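Local coordinates for protein intracellular serine protease (Bacillus licheniformis, PDB 4ZOQ) that probably cleaves peptide bonds as a subtilisin-like (S8 family) serine endopeptidase, acting as a sequence-specific protease on class II lanthipeptides, at residues B[39-45]-B[290-295]; B[63-67]-B[99-104]. All blocks are in the same frame, centred on the assembly; numbering follows the deposited sequence.

Contact 1 (B[39-45]-B[290-295])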
ATOM      1  N   GLU B  39      16.470  15.186  -5.397  1.00 35.05           N
ATOM      2  CA  GLU B  39      16.618  13.880  -4.796  1.00 33.75           C
ATOM      3  C   GLU B  39      15.817  12.904  -5.638  1.00 35.33           C
ATOM      4  O   GLU B  39      14.583  12.902  -5.648  1.00 33.58           O
ATOM      5  CB  GLU B  39      16.164  13.866  -3.326  1.00 35.08           C
ATOM      6  CG  GLU B  39      16.271  12.480  -2.663  1.00 33.47           C
ATOM      7  CD  GLU B  39      17.705  11.912  -2.709  1.00 36.78           C
ATOM      8  OE1 GLU B  39      17.922  10.887  -3.397  1.00 39.91           O
ATOM      9  OE2 GLU B  39      18.609  12.465  -2.055  1.00 34.71           O
ATOM     10  N   ARG B  40      16.543  12.004  -6.275  1.00 36.67           N
ATOM     11  CA  ARG B  40      15.947  11.045  -7.175  1.00 34.57           C
ATOM     12  C   ARG B  40      15.694   9.734  -6.446  1.00 36.57           C
ATOM     13  O   ARG B  40      15.141   8.802  -7.032  1.00 38.93           O
ATOM     14  CB  ARG B  40      16.866  10.854  -8.385  1.00 34.89           C
ATOM     15  CG  ARG B  40      16.168  10.587  -9.702  1.00 36.38           C
ATOM     16  CD  ARG B  40      17.132  10.745 -10.904  1.00 37.88           C
ATOM     17  NE  ARG B  40      16.402  10.600 -12.159  1.00 36.10           N
ATOM     18  CZ  ARG B  40      16.032   9.422 -12.662  1.00 37.68           C
ATOM     19  NH1 ARG B  40      16.355   8.303 -12.025  1.00 40.17           N
ATOM     20  NH2 ARG B  40      15.358   9.354 -13.799  1.00 32.85           N
ATOM     21  N   GLY B  41      16.111   9.665  -5.173  1.00 33.63           N
ATOM     22  CA  GLY B  41      15.996   8.445  -4.386  1.00 31.21           C
ATOM     23  C   GLY B  41      17.247   7.583  -4.357  1.00 35.72           C
ATOM     24  O   GLY B  41      18.053   7.598  -5.301  1.00 40.28           O
ATOM     25  N   HIS B  42      17.428   6.837  -3.270  1.00 35.14           N
ATOM     26  CA  HIS B  42      18.568   5.920  -3.143  1.00 34.57           C
ATOM     27  C   HIS B  42      18.176   4.497  -3.465  1.00 34.71           C
ATOM     28  O   HIS B  42      17.184   4.006  -2.960  1.00 35.20           O
ATOM     29  CB  HIS B  42      19.196   5.976  -1.735  1.00 34.71           C
ATOM     30  CG  HIS B  42      19.863   7.282  -1.415  1.00 36.55           C
ATOM     31  ND1 HIS B  42      20.517   7.516  -0.219  1.00 36.37           N
ATOM     32  CD2 HIS B  42      19.948   8.436  -2.117  1.00 33.72           C
ATOM     33  CE1 HIS B  42      20.985   8.747  -0.206  1.00 34.45           C
ATOM     34  NE2 HIS B  42      20.647   9.332  -1.342  1.00 36.89           N
ATOM     35  N   PRO B  43      18.969   3.823  -4.311  1.00 37.38           N
ATOM     36  CA  PRO B  43      18.725   2.407  -4.580  1.00 35.84           C
ATOM     37  C   PRO B  43      18.675   1.550  -3.317  1.00 33.98           C
ATOM     38  O   PRO B  43      18.004   0.535  -3.357  1.00 36.35           O
ATOM     39  CB  PRO B  43      19.925   2.009  -5.453  1.00 36.11           C
ATOM     40  CG  PRO B  43      20.325   3.257  -6.130  1.00 36.83           C
ATOM     41  CD  PRO B  43      20.035   4.376  -5.171  1.00 34.38           C
ATOM     42  N   ASP B  44      19.352   1.935  -2.236  1.00 37.47           N
ATOM     43  CA  ASP B  44      19.360   1.116  -1.006  1.00 40.10           C
ATOM     44  C   ASP B  44      18.320   1.560   0.024  1.00 36.89           C
ATOM     45  O   ASP B  44      18.339   1.107   1.166  1.00 41.17           O
ATOM     46  CB  ASP B  44      20.757   1.086  -0.362  1.00 37.67           C
ATOM     47  CG  ASP B  44      21.164   2.408   0.178  1.00 40.05           C
ATOM     48  OD1 ASP B  44      20.667   3.417  -0.346  1.00 42.94           O
ATOM     49  OD2 ASP B  44      21.992   2.450   1.101  1.00 41.43           O
ATOM     50  N   VAL B  45      17.462   2.497  -0.361  1.00 35.26           N
ATOM     51  CA  VAL B  45      16.198   2.686   0.344  1.00 37.60           C
ATOM     52  C   VAL B  45      15.167   1.781  -0.332  1.00 36.39           C
ATOM     53  O   VAL B  45      15.007   1.809  -1.553  1.00 35.75           O
ATOM     54  CB  VAL B  45      15.711   4.148   0.325  1.00 38.01           C
ATOM     55  CG1 VAL B  45      14.222   4.233   0.663  1.00 31.48           C
ATOM     56  CG2 VAL B  45      16.572   5.013   1.232  1.00 34.19           C
ATOM     57  N   ILE B 290      13.509   9.981   3.159  1.00 28.39           N
ATOM     58  CA  ILE B 290      14.501   9.123   3.768  1.00 29.42           C
ATOM     59  C   ILE B 290      15.826   9.212   2.989  1.00 32.06           C
ATOM     60  O   ILE B 290      16.890   9.365   3.590  1.00 29.93           O
ATOM     61  CB  ILE B 290      14.021   7.649   3.849  1.00 31.77           C
ATOM     62  CG1 ILE B 290      12.892   7.507   4.875  1.00 28.14           C
ATOM     63  CG2 ILE B 290      15.187   6.726   4.238  1.00 30.13           C
ATOM     64  CD1 ILE B 290      12.086   6.260   4.769  1.00 26.47           C
ATOM     65  N   SER B 291      15.755   9.169   1.657  1.00 29.98           N
ATOM     66  CA  SER B 291      16.953   9.254   0.828  1.00 32.63           C
ATOM     67  C   SER B 291      17.689  10.584   1.075  1.00 34.39           C
ATOM     68  O   SER B 291      18.889  10.597   1.363  1.00 31.13           O
ATOM     69  CB  SER B 291      16.577   9.122  -0.646  1.00 31.93           C
ATOM     70  OG  SER B 291      15.968   7.864  -0.904  1.00 30.52           O
ATOM     71  N   GLU B 292      16.963  11.702   1.034  1.00 32.70           N
ATOM     72  CA  GLU B 292      17.635  12.966   1.267  1.00 35.92           C
ATOM     73  C   GLU B 292      18.243  13.038   2.676  1.00 35.38           C
ATOM     74  O   GLU B 292      19.389  13.457   2.851  1.00 35.72           O
ATOM     75  CB  GLU B 292      16.695  14.141   1.073  1.00 33.96           C
ATOM     76  CG  GLU B 292      17.378  15.441   1.386  1.00 36.10           C
ATOM     77  CD  GLU B 292      16.870  16.582   0.559  1.00 40.61           C
ATOM     78  OE1 GLU B 292      16.571  16.367  -0.639  1.00 40.89           O
ATOM     79  OE2 GLU B 292      16.782  17.697   1.112  1.00 37.75           O
ATOM     80  N   TYR B 293      17.480  12.610   3.673  1.00 33.84           N
ATOM     81  CA  TYR B 293      17.936  12.722   5.056  1.00 38.35           C
ATOM     82  C   TYR B 293      19.203  11.893   5.281  1.00 36.42           C
ATOM     83  O   TYR B 293      20.154  12.345   5.919  1.00 36.48           O
ATOM     84  CB  TYR B 293      16.830  12.265   6.016  1.00 33.49           C
ATOM     85  CG  TYR B 293      17.127  12.520   7.472  1.00 37.68           C
ATOM     86  CD1 TYR B 293      17.987  11.690   8.196  1.00 39.77           C
ATOM     87  CD2 TYR B 293      16.560  13.619   8.126  1.00 37.40           C
ATOM     88  CE1 TYR B 293      18.255  11.935   9.556  1.00 44.48           C
ATOM     89  CE2 TYR B 293      16.820  13.885   9.474  1.00 38.46           C
ATOM     90  CZ  TYR B 293      17.664  13.040  10.180  1.00 45.01           C
ATOM     91  OH  TYR B 293      17.924  13.313  11.499  1.00 47.72           O
ATOM     92  N   ARG B 294      19.246  10.712   4.689  1.00 32.94           N
ATOM     93  CA  ARG B 294      20.371   9.818   4.929  1.00 34.97           C
ATOM     94  C   ARG B 294      21.585  10.399   4.216  1.00 41.53           C
ATOM     95  O   ARG B 294      22.714  10.314   4.684  1.00 42.58           O
ATOM     96  CB  ARG B 294      20.043   8.431   4.418  1.00 32.67           C
ATOM     97  CG  ARG B 294      18.995   7.709   5.237  1.00 35.70           C
ATOM     98  CD  ARG B 294      18.697   6.332   4.674  1.00 34.60           C
ATOM     99  NE  ARG B 294      19.800   5.423   4.932  1.00 45.53           N
ATOM    100  CZ  ARG B 294      19.828   4.153   4.555  1.00 51.62           C
ATOM    101  NH1 ARG B 294      18.798   3.638   3.891  1.00 41.01           N
ATOM    102  NH2 ARG B 294      20.895   3.406   4.838  1.00 54.23           N
ATOM    103  N   GLU B 295      21.317  11.065   3.102  1.00 41.94           N
ATOM    104  CA  GLU B 295      22.366  11.707   2.333  1.00 41.86           C
ATOM    105  C   GLU B 295      22.977  12.892   3.068  1.00 42.56           C
ATOM    106  O   GLU B 295      24.180  13.139   2.976  1.00 40.00           O
ATOM    107  CB  GLU B 295      21.814  12.162   0.986  1.00 38.95           C
ATOM    108  CG  GLU B 295      22.881  12.580   0.006  1.00 43.51           C
ATOM    109  CD  GLU B 295      22.367  12.647  -1.412  1.00 41.75           C
ATOM    110  OE1 GLU B 295      22.990  13.370  -2.214  1.00 45.34           O
ATOM    111  OE2 GLU B 295      21.302  12.054  -1.694  1.00 40.16           O
TER

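Contact 2 (B[63-67]-B[99-104])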
ATOM      1  N   ALA B  63      14.761  -1.288 -13.639  1.00 44.25           N
ATOM      2  CA  ALA B  63      15.986  -0.756 -12.992  1.00 40.48           C
ATOM      3  C   ALA B  63      15.911  -0.646 -11.464  1.00 45.71           C
ATOM      4  O   ALA B  63      16.957  -0.607 -10.797  1.00 44.82           O
ATOM      5  CB  ALA B  63      16.344   0.612 -13.562  1.00 35.18           C
ATOM      6  N   SER B  64      14.687  -0.524 -10.933  1.00 45.35           N
ATOM      7  CA  SER B  64      14.415  -0.332  -9.496  1.00 38.52           C
ATOM      8  C   SER B  64      13.935  -1.592  -8.808  1.00 42.24           C
ATOM      9  O   SER B  64      13.842  -1.648  -7.577  1.00 38.06           O
ATOM     10  CB  SER B  64      13.357   0.755  -9.278  1.00 41.27           C
ATOM     11  OG  SER B  64      13.728   1.967  -9.903  1.00 47.29           O
ATOM     12  N   VAL B  65      13.531  -2.580  -9.599  1.00 45.41           N
ATOM     13  CA  VAL B  65      13.026  -3.806  -9.005  1.00 45.04           C
ATOM     14  C   VAL B  65      14.171  -4.494  -8.276  1.00 48.56           C
ATOM     15  O   VAL B  65      15.299  -4.589  -8.787  1.00 43.42           O
ATOM     16  CB  VAL B  65      12.396  -4.753 -10.040  1.00 49.49           C
ATOM     17  CG1 VAL B  65      12.071  -6.085  -9.410  1.00 49.16           C
ATOM     18  CG2 VAL B  65      11.137  -4.130 -10.607  1.00 46.44           C
ATOM     19  N   ASN B  66      13.878  -4.873  -7.035  1.00 45.96           N
ATOM     20  CA  ASN B  66      14.754  -5.692  -6.222  1.00 48.26           C
ATOM     21  C   ASN B  66      15.293  -6.829  -7.073  1.00 49.76           C
ATOM     22  O   ASN B  66      14.522  -7.622  -7.608  1.00 54.31           O
ATOM     23  CB  ASN B  66      13.990  -6.216  -4.999  1.00 42.37           C
ATOM     24  CG  ASN B  66      14.898  -6.831  -3.962  1.00 47.36           C
ATOM     25  OD1 ASN B  66      15.861  -7.519  -4.293  1.00 49.70           O
ATOM     26  ND2 ASN B  66      14.602  -6.572  -2.692  1.00 41.49           N
ATOM     27  N   THR B  67      16.613  -6.924  -7.176  1.00 51.99           N
ATOM     28  CA  THR B  67      17.236  -7.914  -8.056  1.00 55.04           C
ATOM     29  C   THR B  67      16.879  -9.334  -7.636  1.00 54.98           C
ATOM     30  O   THR B  67      16.804 -10.242  -8.472  1.00 57.96           O
ATOM     31  CB  THR B  67      18.776  -7.744  -8.090  1.00 55.23           C
ATOM     32  OG1 THR B  67      19.270  -7.616  -6.750  1.00 60.46           O
ATOM     33  CG2 THR B  67      19.156  -6.484  -8.849  1.00 52.72           C
ATOM     34  N   PRO B  99      12.309   7.654  -8.688  1.00 28.18           N
ATOM     35  CA  PRO B  99      12.653   6.657  -9.705  1.00 32.70           C
ATOM     36  C   PRO B  99      13.812   5.742  -9.334  1.00 33.92           C
ATOM     37  O   PRO B  99      13.910   4.671  -9.908  1.00 34.24           O
ATOM     38  CB  PRO B  99      12.979   7.512 -10.952  1.00 33.82           C
ATOM     39  CG  PRO B  99      13.074   8.923 -10.485  1.00 36.78           C
ATOM     40  CD  PRO B  99      12.296   9.031  -9.214  1.00 30.44           C
ATOM     41  N   ASP B 100      14.624   6.102  -8.353  1.00 35.01           N
ATOM     42  CA  ASP B 100      15.782   5.277  -8.038  1.00 36.08           C
ATOM     43  C   ASP B 100      15.661   4.442  -6.757  1.00 37.14           C
ATOM     44  O   ASP B 100      16.549   3.633  -6.493  1.00 38.57           O
ATOM     45  CB  ASP B 100      17.030   6.166  -7.948  1.00 36.39           C
ATOM     46  CG  ASP B 100      17.489   6.653  -9.305  1.00 38.95           C
ATOM     47  OD1 ASP B 100      17.245   5.916 -10.276  1.00 31.60           O
ATOM     48  OD2 ASP B 100      18.047   7.781  -9.401  1.00 36.51           O
ATOM     49  N   VAL B 101      14.597   4.611  -5.964  1.00 36.05           N
ATOM     50  CA  VAL B 101      14.445   3.755  -4.779  1.00 34.33           C
ATOM     51  C   VAL B 101      14.137   2.343  -5.208  1.00 36.56           C
ATOM     52  O   VAL B 101      13.575   2.120  -6.286  1.00 34.60           O
ATOM     53  CB  VAL B 101      13.363   4.234  -3.810  1.00 36.18           C
ATOM     54  CG1 VAL B 101      13.809   5.517  -3.131  1.00 31.70           C
ATOM     55  CG2 VAL B 101      12.035   4.385  -4.515  1.00 35.61           C
ATOM     56  N   THR B 102      14.506   1.367  -4.379  1.00 36.57           N
ATOM     57  CA  THR B 102      14.286  -0.016  -4.786  1.00 34.25           C
ATOM     58  C   THR B 102      12.847  -0.406  -4.458  1.00 33.05           C
ATOM     59  O   THR B 102      12.287   0.042  -3.457  1.00 31.06           O
ATOM     60  CB  THR B 102      15.300  -0.975  -4.101  1.00 35.40           C
ATOM     61  OG1 THR B 102      16.616  -0.722  -4.613  1.00 36.78           O
ATOM     62  CG2 THR B 102      14.939  -2.424  -4.354  1.00 32.40           C
ATOM     63  N   ILE B 103      12.221  -1.194  -5.325  1.00 34.99           N
ATOM     64  CA  ILE B 103      10.857  -1.620  -5.058  1.00 38.49           C
ATOM     65  C   ILE B 103      10.818  -3.140  -4.957  1.00 37.73           C
ATOM     66  O   ILE B 103      11.222  -3.824  -5.881  1.00 38.52           O
ATOM     67  CB  ILE B 103       9.865  -1.152  -6.164  1.00 36.33           C
ATOM     68  CG1 ILE B 103       9.743   0.370  -6.211  1.00 35.14           C
ATOM     69  CG2 ILE B 103       8.491  -1.758  -5.953  1.00 34.97           C
ATOM     70  CD1 ILE B 103       9.072   0.892  -7.501  1.00 33.21           C
ATOM     71  N   THR B 104      10.302  -3.673  -3.856  1.00 37.12           N
ATOM     72  CA  THR B 104      10.219  -5.123  -3.702  1.00 37.85           C
ATOM     73  C   THR B 104       8.778  -5.606  -3.641  1.00 34.67           C
ATOM     74  O   THR B 104       8.047  -5.248  -2.718  1.00 36.87           O
ATOM     75  CB  THR B 104      10.907  -5.604  -2.416  1.00 40.55           C
ATOM     76  OG1 THR B 104      12.197  -4.995  -2.273  1.00 35.67           O
ATOM     77  CG2 THR B 104      11.018  -7.121  -2.414  1.00 32.99           C
TER
HETATM   78  O   HOH W   1      16.865   0.659  -7.582  1.00 51.69           O
HETATM   79  O   HOH W   2      16.353   3.082 -11.137  1.00 55.60           O

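Contact 1 (B[39-45]-B[290-295])
How a loop without regular structure can be fixed to a helix by a few polar groups is illustrated by residues 39-45, between helix 24-30 and strand 46-51, which run past residues 290-295 near the C-terminal end of helix 275-297. The central hydroxyl is that of Ser291: its OG accepts the backbone N of His42 at 3.0 Å and is also hydrogen-bonded to the carbonyl of Ala287, one turn earlier in the same helix. The His42 imidazole then lies over Ser291, whose CB sits 3.9 Å from the ring centroid in a CH-pi contact, while at the ring edge His42 NE2 donates to Glu295 OE2 at 2.8 Å with nearly straight geometry. Glu39 turns one carboxylate oxygen back on its own loop, Glu39 OE1 accepting Gly41 N at 2.8 Å. Arg294 pairs with Glu132 in a salt bridge; Asp44 offers it only charge, with Asp44 OD2 4.0 Å from Arg294 NH2 and well out of the guanidinium plane. Val45 fills the other end, its CG2 3.7 Å from both Ile290 CG2 and Arg294 NH1. His42 O closes a type I turn by accepting Val45 N at 3.0 Å. Glu39 OE2 and Glu295 OE2, two acceptors, crowd to 2.7 Å unbonded. Away from the predicted charge relay residues, this structural packing thus rests mainly on bonds directed from loop to helix.

Contact 2 (B[63-67]-B[99-104])
An extra piece of backbone can pair with a sheet strand without becoming a strand itself, and the alpha/beta fold of subtilases provides the example here: loop 63-67 lies along the start of strand 102-110, joined by a single parallel beta bridge between Val65 and Ile103. On the strand's other side, Thr102 and Thr104 form backbone hydrogen bonds with strand 46-51, so the loop adds to the margin of the mainly parallel central sheet. Ser64 is the residue most buried by the pairing. Its carbonyl O accepts Ile103 N at 2.8 Å and also meets Thr102 CA at 3.3 Å in a CA-H...O contact, while Ser64 CB packs 3.3 Å from Val101 O. A water bridges Ser64 OG and Asp100 OD1, 3.1 Å from each; the Asp100 carboxylate is also in a salt bridge with Arg40. Asn66, next in buried area, supplies the second backbone bond, Asn66 N to Ile103 O at 3.1 Å, so the two bonds flank Val65. Ile103 thus gives both its N and its O to the loop, and its side chain rests on Ile94 and Leu49, about 9 Å from the side chain of Asp51, predicted to belong to the charge relay system. The pairing finishes in a side-chain bond: Asn66 ND2 donates to Thr104 OG1 at 2.9 Å, an oxygen that is also hydrogen-bonded to His131 NE2.

Followed from the N terminus, the chain leaves helix 24-30, passes through 39-45 and enters strand 46-51, the neighbour of strand 102-110 in the sheet. It next reaches 63-67, and contact 2 closes a loop of 31 intervening residues, which includes strands 71-72 and 77-78 and helix 86-97, when 99-104 returns. Contact 1 closes far later, at helix 275-297, so the smaller loop nests wholly inside the larger. The two also touch: Val45 O lies 2.9 Å from Thr102 N, a probable hydrogen bond, and Gly41 O packs 3.2 Å from Asp100 CB. Segment 99-104 thus lies between 39-45 and 63-67, linking the sheet margin through contact 1 to the C-terminal end of helix 275-297.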